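Local coordinates for protein tetraacyldisaccharide 4'-kinase (Aquifex aeolicus, PDB 4EHY) that probably transfers the gamma-phosphate of ATP to the 4'-position of a tetraacyldisaccharide 1-phosphate, giving lipid IVA in lipid A biosynthesis, at residues 202-207 / 296-301. Numbering follows the deposited sequence.
Sequences FKMFRE and FKVKLE. With ADP (adenosine-5'-diphosphate), chain B.
An antiparallel strand pair beside the nucleotide site of this P-loop kinase joins 202-207 to 296-301. Lys299 N gives a hydrogen bond to Phe205 O (3.0 Å) and Phe205 N returns one to Lys299 O, nearly straight at 178°; Glu207 and Lys297 form a second such hydrogen-bonded pair. On the face toward ADP, the aliphatic stem of Arg206 lies over the Phe296 ring, CD 4.0 Å from the ring centroid in a CH-pi contact. A bend at chi3 (-49°) sets the guanidinium farther above that face and beside the adenine, where Arg206 NH1 comes within 3.4 Å of ADP N7, while Phe296 CE2 reaches ADP N3 at 3.6 Å. Arginine suits this place, its methylenes apolar enough to lie on a phenylalanine, its cationic end able to make a salt bridge to Glu189 and a hydrogen bond to Gln240. With alanine in place of this arginine, Glu189 would probably lose its salt-bridge partner, and a gap would open over the Phe296 ring and beside the adenine. Farther along this face, Met204 CG meets Val298 CG1 (3.9 Å), apolar groups packed against helix 51-61, whose first residues belong to the predicted ATP-binding P-loop. Charged residues suit the more exposed reverse face: Glu207 OE1 forms a salt bridge with Lys299 NZ (3.0 Å). There Glu301 runs alongside Lys203, its OE2 3.3 Å from Lys203 CD, while the lysine's NZ pairs with Glu194; the same OE2 sits at the edge of the Phe205 ring.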
loop_
_atom_site.group_PDB
_atom_site.type_symbol
_atom_site.label_atom_id
_atom_site.label_comp_id
_atom_site.label_asym_id
_atom_site.label_seq_id
_atom_site.Cartn_x
_atom_site.Cartn_y
_atom_site.Cartn_z
ATOM N N PHE A 202 13.580 9.317 3.814
ATOM C CA PHE A 202 14.143 8.095 3.258
ATOM C C PHE A 202 13.668 7.885 1.820
ATOM O O PHE A 202 12.475 7.905 1.550
ATOM C CB PHE A 202 13.734 6.900 4.140
ATOM C CG PHE A 202 14.050 7.108 5.590
ATOM C CD1 PHE A 202 13.152 7.763 6.420
ATOM C CD2 PHE A 202 15.270 6.708 6.112
ATOM C CE1 PHE A 202 13.452 7.996 7.751
ATOM C CE2 PHE A 202 15.577 6.923 7.453
ATOM C CZ PHE A 202 14.665 7.579 8.272
ATOM N N LYS A 203 14.603 7.687 0.898
ATOM C CA LYS A 203 14.247 7.345 -0.484
ATOM C C LYS A 203 13.876 5.869 -0.615
ATOM O O LYS A 203 14.572 4.991 -0.108
ATOM C CB LYS A 203 15.395 7.660 -1.445
ATOM C CG LYS A 203 15.692 9.144 -1.634
ATOM C CD LYS A 203 16.671 9.319 -2.789
ATOM C CE LYS A 203 16.942 10.786 -3.111
ATOM N NZ LYS A 203 17.945 10.858 -4.198
ATOM N N MET A 204 12.778 5.598 -1.303
ATOM C CA MET A 204 12.325 4.226 -1.498
ATOM C C MET A 204 12.480 3.827 -2.958
ATOM O O MET A 204 12.010 4.528 -3.854
ATOM C CB MET A 204 10.859 4.087 -1.083
ATOM C CG MET A 204 10.232 2.741 -1.390
ATOM S SD MET A 204 8.538 2.650 -0.756
ATOM C CE MET A 204 7.784 1.482 -1.891
ATOM N N PHE A 205 13.133 2.693 -3.189
ATOM C CA PHE A 205 13.318 2.179 -4.540
ATOM C C PHE A 205 12.615 0.838 -4.666
ATOM O O PHE A 205 12.516 0.086 -3.701
ATOM C CB PHE A 205 14.815 2.017 -4.858
ATOM C CG PHE A 205 15.590 3.317 -4.901
ATOM C CD1 PHE A 205 15.859 3.942 -6.115
ATOM C CD2 PHE A 205 16.088 3.887 -3.735
ATOM C CE1 PHE A 205 16.596 5.127 -6.162
ATOM C CE2 PHE A 205 16.823 5.069 -3.771
ATOM C CZ PHE A 205 17.076 5.692 -4.986
ATOM N N ARG A 206 12.095 0.542 -5.847
ATOM C CA ARG A 206 11.578 -0.797 -6.107
ATOM C C ARG A 206 12.549 -1.504 -7.053
ATOM O O ARG A 206 12.839 -1.004 -8.151
ATOM C CB ARG A 206 10.162 -0.741 -6.684
ATOM C CG ARG A 206 9.085 -0.384 -5.647
ATOM C CD ARG A 206 7.708 -0.176 -6.291
ATOM N NE ARG A 206 7.806 0.710 -7.442
ATOM C CZ ARG A 206 6.791 1.047 -8.223
ATOM N NH1 ARG A 206 5.584 0.563 -7.983
ATOM N NH2 ARG A 206 6.996 1.847 -9.265
ATOM N N GLU A 207 13.099 -2.627 -6.597
ATOM C CA GLU A 207 14.028 -3.416 -7.410
ATOM C C GLU A 207 13.266 -4.535 -8.119
ATOM O O GLU A 207 12.884 -5.535 -7.500
ATOM C CB GLU A 207 15.155 -4.006 -6.555
ATOM C CG GLU A 207 16.186 -4.809 -7.366
ATOM C CD GLU A 207 17.083 -5.664 -6.497
ATOM O OE1 GLU A 207 17.524 -5.184 -5.435
ATOM O OE2 GLU A 207 17.349 -6.823 -6.875
ATOM N N PHE A 296 9.007 -7.435 -7.234
ATOM C CA PHE A 296 10.139 -6.568 -6.915
ATOM C C PHE A 296 10.446 -6.621 -5.414
ATOM O O PHE A 296 9.616 -7.062 -4.623
ATOM C CB PHE A 296 9.803 -5.124 -7.299
ATOM C CG PHE A 296 8.532 -4.624 -6.665
ATOM C CD1 PHE A 296 8.563 -3.951 -5.442
ATOM C CD2 PHE A 296 7.302 -4.862 -7.267
ATOM C CE1 PHE A 296 7.388 -3.498 -4.844
ATOM C CE2 PHE A 296 6.114 -4.427 -6.673
ATOM C CZ PHE A 296 6.158 -3.745 -5.451
ATOM N N LYS A 297 11.633 -6.161 -5.033
ATOM C CA LYS A 297 11.974 -5.966 -3.628
ATOM C C LYS A 297 11.916 -4.475 -3.334
ATOM O O LYS A 297 12.201 -3.650 -4.195
ATOM C CB LYS A 297 13.390 -6.470 -3.331
ATOM C CG LYS A 297 13.601 -7.962 -3.569
ATOM C CD LYS A 297 15.101 -8.318 -3.590
ATOM C CE LYS A 297 15.329 -9.776 -4.023
ATOM N NZ LYS A 297 16.771 -10.114 -4.238
ATOM N N VAL A 298 11.543 -4.124 -2.115
ATOM C CA VAL A 298 11.551 -2.732 -1.720
ATOM C C VAL A 298 12.859 -2.523 -0.985
ATOM O O VAL A 298 13.245 -3.344 -0.150
ATOM C CB VAL A 298 10.335 -2.406 -0.819
ATOM C CG1 VAL A 298 10.437 -1.009 -0.231
ATOM C CG2 VAL A 298 9.045 -2.560 -1.598
ATOM N N LYS A 299 13.567 -1.458 -1.346
ATOM C CA LYS A 299 14.837 -1.116 -0.731
ATOM C C LYS A 299 14.766 0.320 -0.220
ATOM O O LYS A 299 14.289 1.212 -0.929
ATOM C CB LYS A 299 15.955 -1.248 -1.755
ATOM C CG LYS A 299 15.886 -2.540 -2.538
ATOM C CD LYS A 299 16.952 -3.522 -2.105
ATOM C CE LYS A 299 18.119 -3.485 -3.076
ATOM N NZ LYS A 299 19.076 -4.609 -2.881
ATOM N N LEU A 300 15.223 0.538 1.011
ATOM C CA LEU A 300 15.196 1.876 1.614
ATOM C C LEU A 300 16.600 2.403 1.866
ATOM O O LEU A 300 17.432 1.720 2.469
ATOM C CB LEU A 300 14.427 1.873 2.941
ATOM C CG LEU A 300 12.917 2.145 2.958
ATOM C CD1 LEU A 300 12.625 3.601 2.637
ATOM C CD2 LEU A 300 12.146 1.208 2.023
ATOM N N GLU A 301 16.863 3.620 1.407
ATOM C CA GLU A 301 18.077 4.321 1.801
ATOM C C GLU A 301 18.119 4.490 3.315
ATOM O O GLU A 301 17.114 4.831 3.941
ATOM C CB GLU A 301 18.149 5.695 1.149
ATOM C CG GLU A 301 18.618 5.687 -0.286
ATOM C CD GLU A 301 19.095 7.057 -0.735
ATOM O OE1 GLU A 301 19.445 7.880 0.143
ATOM O OE2 GLU A 301 19.117 7.313 -1.961
HETATM P PB ADP B . -0.975 1.765 -3.182
HETATM O O1B ADP B . -2.462 1.530 -3.091
HETATM O O2B ADP B . -0.548 3.166 -2.805
HETATM O O3B ADP B . -0.180 0.716 -2.435
HETATM P PA ADP B . -1.055 0.673 -5.920
HETATM O O1A ADP B . 0.072 0.847 -6.900
HETATM O O2A ADP B . -2.480 0.849 -6.364
HETATM O O3A ADP B . -0.612 1.703 -4.745
HETATM O "O5'" ADP B . -0.957 -0.800 -5.307
HETATM C "C5'" ADP B . 0.283 -1.297 -4.831
HETATM C "C4'" ADP B . 0.390 -2.737 -5.320
HETATM O "O4'" ADP B . 0.161 -2.792 -6.749
HETATM C "C3'" ADP B . 1.800 -3.226 -5.098
HETATM O "O3'" ADP B . 1.893 -3.881 -3.836
HETATM C "C2'" ADP B . 2.029 -4.170 -6.256
HETATM O "O2'" ADP B . 1.471 -5.443 -5.918
HETATM C "C1'" ADP B . 1.181 -3.589 -7.369
HETATM N N9 ADP B . 2.024 -2.697 -8.205
HETATM C C8 ADP B . 1.868 -1.366 -8.341
HETATM N N7 ADP B . 2.784 -0.843 -9.198
HETATM C C5 ADP B . 3.548 -1.863 -9.633
HETATM C C6 ADP B . 4.700 -2.006 -10.557
HETATM N N6 ADP B . 5.246 -0.929 -11.205
HETATM N N1 ADP B . 5.188 -3.253 -10.726
HETATM C C2 ADP B . 4.671 -4.328 -10.099
HETATM N N3 ADP B . 3.634 -4.268 -9.247
HETATM C C4 ADP B . 3.037 -3.080 -8.984
#